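Local coordinates for group B streptococcal R4 surface protein (Streptococcus agalactiae, PDB 6S5X) that is a cell-wall-anchored surface protein implicated in infection, seen here as its most N-terminal Rib domain, an immunoglobulin-like module, at residues Gln17-Ile31 with Val43-Gly55. Residues are numbered along the deposited sequence; the frame is centred on the assembly and turned at random.
Sequences QQVNVGETPKAEDSI and VAFETPVDTATPG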
# COMPACT_ATOMS: atom_id res chain seq x y z
N GLN A 17 1.47 -4.57 -8.45
CA GLN A 17 2.02 -5.90 -8.31
C GLN A 17 1.11 -6.87 -9.03
O GLN A 17 -0.05 -6.57 -9.33
CB GLN A 17 2.25 -6.28 -6.82
CG GLN A 17 1.06 -6.30 -5.89
CD GLN A 17 1.42 -6.93 -4.51
OE1 GLN A 17 1.91 -8.06 -4.42
NE2 GLN A 17 1.18 -6.18 -3.45
N GLN A 18 1.70 -8.00 -9.40
CA GLN A 18 1.01 -9.06 -10.13
C GLN A 18 1.06 -10.30 -9.27
O GLN A 18 2.11 -10.64 -8.70
CB GLN A 18 1.66 -9.30 -11.48
CG GLN A 18 0.96 -10.39 -12.27
CD GLN A 18 1.62 -10.66 -13.58
OE1 GLN A 18 1.67 -9.79 -14.44
NE2 GLN A 18 2.15 -11.87 -13.75
N VAL A 19 -0.09 -10.98 -9.16
CA VAL A 19 -0.17 -12.22 -8.40
C VAL A 19 -1.03 -13.21 -9.19
O VAL A 19 -1.78 -12.83 -10.10
CB VAL A 19 -0.75 -12.05 -6.98
CG1 VAL A 19 0.07 -11.02 -6.17
CG2 VAL A 19 -2.22 -11.64 -7.01
N ASN A 20 -0.92 -14.48 -8.81
CA ASN A 20 -1.75 -15.52 -9.40
C ASN A 20 -3.06 -15.63 -8.65
O ASN A 20 -3.19 -15.25 -7.47
CB ASN A 20 -1.02 -16.85 -9.37
CG ASN A 20 0.23 -16.84 -10.22
OD1 ASN A 20 0.27 -16.22 -11.27
ND2 ASN A 20 1.28 -17.47 -9.72
N VAL A 21 -4.07 -16.15 -9.35
CA VAL A 21 -5.35 -16.42 -8.72
C VAL A 21 -5.14 -17.16 -7.41
O VAL A 21 -4.36 -18.13 -7.36
CB VAL A 21 -6.27 -17.24 -9.65
CG1 VAL A 21 -7.48 -17.72 -8.88
CG2 VAL A 21 -6.72 -16.38 -10.84
N GLY A 22 -5.82 -16.73 -6.37
CA GLY A 22 -5.77 -17.37 -5.08
C GLY A 22 -4.66 -16.90 -4.15
O GLY A 22 -4.74 -17.16 -2.95
N GLU A 23 -3.64 -16.23 -4.67
CA GLU A 23 -2.54 -15.77 -3.83
C GLU A 23 -3.00 -14.58 -3.01
O GLU A 23 -3.93 -13.86 -3.39
CB GLU A 23 -1.32 -15.40 -4.69
CG GLU A 23 -0.67 -16.58 -5.40
CD GLU A 23 0.66 -16.25 -6.08
OE1 GLU A 23 0.82 -15.17 -6.66
OE2 GLU A 23 1.58 -17.09 -5.99
N THR A 24 -2.32 -14.33 -1.90
CA THR A 24 -2.72 -13.20 -1.05
C THR A 24 -1.63 -12.13 -1.08
O THR A 24 -0.52 -12.36 -0.56
CB THR A 24 -3.01 -13.64 0.38
OG1 THR A 24 -4.00 -14.68 0.36
CG2 THR A 24 -3.52 -12.43 1.21
N PRO A 25 -1.86 -10.99 -1.73
CA PRO A 25 -0.80 -9.98 -1.80
C PRO A 25 -0.56 -9.34 -0.45
O PRO A 25 -1.46 -9.26 0.39
CB PRO A 25 -1.35 -8.96 -2.81
CG PRO A 25 -2.85 -9.10 -2.73
CD PRO A 25 -3.09 -10.54 -2.40
N LYS A 26 0.67 -8.85 -0.29
CA LYS A 26 1.06 -8.05 0.87
C LYS A 26 1.08 -6.57 0.50
O LYS A 26 1.59 -6.17 -0.56
CB LYS A 26 2.42 -8.52 1.37
CG LYS A 26 2.49 -9.99 1.79
CD LYS A 26 3.88 -10.29 2.38
CE LYS A 26 4.00 -11.71 2.96
NZ LYS A 26 3.37 -12.77 2.14
N ALA A 27 0.57 -5.74 1.41
CA ALA A 27 0.54 -4.30 1.15
C ALA A 27 1.95 -3.75 0.97
O ALA A 27 2.15 -2.81 0.17
CB ALA A 27 -0.16 -3.58 2.30
N GLU A 28 2.93 -4.32 1.67
CA GLU A 28 4.31 -3.86 1.51
C GLU A 28 4.79 -3.95 0.06
O GLU A 28 5.62 -3.14 -0.37
CB GLU A 28 5.25 -4.69 2.40
CG GLU A 28 5.16 -4.38 3.91
CD GLU A 28 4.04 -5.08 4.64
OE1 GLU A 28 3.29 -5.85 4.01
OE2 GLU A 28 3.91 -4.87 5.87
N ASP A 29 4.30 -4.91 -0.70
CA ASP A 29 4.75 -5.10 -2.07
C ASP A 29 4.06 -4.13 -3.03
O ASP A 29 4.34 -4.17 -4.24
CB ASP A 29 4.51 -6.57 -2.46
CG ASP A 29 5.46 -7.54 -1.73
OD1 ASP A 29 6.60 -7.14 -1.37
OD2 ASP A 29 5.08 -8.71 -1.49
N SER A 30 3.14 -3.31 -2.53
CA SER A 30 2.47 -2.26 -3.27
C SER A 30 3.03 -0.87 -2.96
O SER A 30 2.42 0.13 -3.36
CB SER A 30 0.97 -2.29 -2.98
OG SER A 30 0.36 -3.42 -3.60
N ILE A 31 4.13 -0.78 -2.22
CA ILE A 31 4.77 0.49 -1.89
C ILE A 31 6.19 0.44 -2.43
O ILE A 31 6.91 -0.52 -2.18
CB ILE A 31 4.77 0.76 -0.38
CG1 ILE A 31 3.33 0.88 0.09
CG2 ILE A 31 5.59 2.03 -0.10
CD1 ILE A 31 2.62 2.05 -0.52
N VAL A 43 1.96 -0.42 6.86
CA VAL A 43 1.19 -0.37 5.63
C VAL A 43 0.17 -1.50 5.66
O VAL A 43 0.44 -2.59 6.19
CB VAL A 43 2.08 -0.46 4.38
CG1 VAL A 43 3.02 0.73 4.29
CG2 VAL A 43 2.86 -1.71 4.40
N ALA A 44 -1.03 -1.22 5.18
CA ALA A 44 -2.08 -2.21 5.13
C ALA A 44 -2.99 -1.90 3.97
O ALA A 44 -3.20 -0.74 3.61
CB ALA A 44 -2.88 -2.23 6.44
N PHE A 45 -3.58 -2.95 3.39
CA PHE A 45 -4.65 -2.69 2.43
C PHE A 45 -5.87 -2.16 3.17
O PHE A 45 -6.18 -2.59 4.27
CB PHE A 45 -5.01 -3.95 1.65
CG PHE A 45 -4.00 -4.32 0.63
CD1 PHE A 45 -3.71 -3.48 -0.43
CD2 PHE A 45 -3.32 -5.51 0.73
CE1 PHE A 45 -2.78 -3.83 -1.38
CE2 PHE A 45 -2.39 -5.88 -0.23
CZ PHE A 45 -2.11 -5.02 -1.28
N GLU A 46 -6.56 -1.19 2.57
CA GLU A 46 -7.76 -0.69 3.23
C GLU A 46 -8.80 -1.79 3.34
O GLU A 46 -9.53 -1.88 4.34
CB GLU A 46 -8.32 0.50 2.46
CG GLU A 46 -9.47 1.17 3.19
CD GLU A 46 -9.99 2.40 2.49
OE1 GLU A 46 -10.46 2.28 1.34
OE2 GLU A 46 -9.92 3.50 3.08
N THR A 47 -8.90 -2.61 2.30
CA THR A 47 -9.84 -3.71 2.20
C THR A 47 -9.13 -4.91 1.62
O THR A 47 -8.24 -4.75 0.77
CB THR A 47 -10.99 -3.27 1.28
OG1 THR A 47 -11.67 -2.17 1.89
CG2 THR A 47 -11.93 -4.41 1.07
N PRO A 48 -9.45 -6.13 2.05
CA PRO A 48 -8.85 -7.31 1.42
C PRO A 48 -9.01 -7.32 -0.09
O PRO A 48 -10.03 -6.90 -0.64
CB PRO A 48 -9.59 -8.46 2.09
CG PRO A 48 -10.02 -7.91 3.42
CD PRO A 48 -10.38 -6.50 3.14
N VAL A 49 -7.98 -7.78 -0.77
CA VAL A 49 -7.97 -7.84 -2.23
C VAL A 49 -8.59 -9.14 -2.69
O VAL A 49 -8.27 -10.21 -2.16
CB VAL A 49 -6.54 -7.70 -2.76
CG1 VAL A 49 -6.55 -7.81 -4.26
CG2 VAL A 49 -5.98 -6.37 -2.26
N ASP A 50 -9.48 -9.05 -3.66
CA ASP A 50 -10.11 -10.21 -4.30
C ASP A 50 -9.16 -10.82 -5.32
O ASP A 50 -8.80 -10.17 -6.31
CB ASP A 50 -11.42 -9.78 -4.96
CG ASP A 50 -11.91 -10.79 -5.96
OD1 ASP A 50 -11.73 -11.98 -5.69
OD2 ASP A 50 -12.50 -10.41 -7.00
N THR A 51 -8.72 -12.05 -5.08
CA THR A 51 -7.87 -12.74 -6.05
C THR A 51 -8.50 -14.04 -6.54
O THR A 51 -7.80 -14.90 -7.08
CB THR A 51 -6.47 -13.03 -5.49
OG1 THR A 51 -6.54 -14.00 -4.43
CG2 THR A 51 -5.82 -11.76 -4.99
N ALA A 52 -9.81 -14.19 -6.38
CA ALA A 52 -10.47 -15.44 -6.77
C ALA A 52 -10.63 -15.57 -8.27
O ALA A 52 -10.81 -16.69 -8.76
CB ALA A 52 -11.83 -15.54 -6.09
N THR A 53 -10.54 -14.46 -9.01
CA THR A 53 -10.61 -14.47 -10.46
C THR A 53 -9.61 -13.48 -11.03
O THR A 53 -9.24 -12.50 -10.36
CB THR A 53 -12.01 -14.09 -10.97
OG1 THR A 53 -12.28 -12.74 -10.57
CG2 THR A 53 -13.09 -15.02 -10.36
N PRO A 54 -9.17 -13.69 -12.26
CA PRO A 54 -8.20 -12.78 -12.86
C PRO A 54 -8.80 -11.41 -13.13
O PRO A 54 -10.02 -11.25 -13.28
CB PRO A 54 -7.81 -13.48 -14.17
CG PRO A 54 -9.02 -14.34 -14.52
CD PRO A 54 -9.59 -14.76 -13.19
N GLY A 55 -7.94 -10.41 -13.18
CA GLY A 55 -8.35 -9.06 -13.48
C GLY A 55 -7.47 -8.04 -12.79
O GLY A 55 -6.63 -8.38 -11.95
O HOH W 1 3.17 -2.87 8.05
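Gly22 and Thr51 join the two backbones at one end of this contact, where Gly22 N donates to Thr51 O at 2.8 Å, and from there the chains run antiparallel until Ala27 lies beside Ala44. Gly22 belongs to the type II turn from Asn20 to Glu23, with a positive phi of 88° that suits glycine. Thr51 grips the same turn a second time: its OG1, held between backbone N and carbonyl carbon (chi1 67°), gives its proton to Glu23 O at 2.8 Å, while its CG2 packs 4.0 Å from Pro25 CD. Val21 completes this end, CG1 against the carbonyl oxygens of Thr51 and Ala52.

Further along, the Phe45 ring is sandwiched between Ala27 CA, a CH-pi contact 3.9 Å from the ring centroid, and Val49 CG2 of its own loop, over the centre of the opposite face. The backbone C and O of Pro25 lie at the ring edge, O 3.6 Å from Phe45 CE2, and Pro25 CG packs against Val49 CB. Ser30 OG and Gln17 NE2 lie at the edge too; NE2 donates to Ser30 OG and Lys26 O, two bonds in its amide plane that fix the amide's rotation. Beyond the ring, the bent chain of Glu28 lays CG 3.6 Å from Val43 CG2, and a water links Glu28 OE2 to Val43 N.

In this immunoglobulin-like Rib domain, the contact packs together the connections following the outermost strands, 17-20 and 42-45, between which 70-80 and 55-64 lie in the sheet; Val61 of 55-64 touches Ser30, Ile31 and Val43.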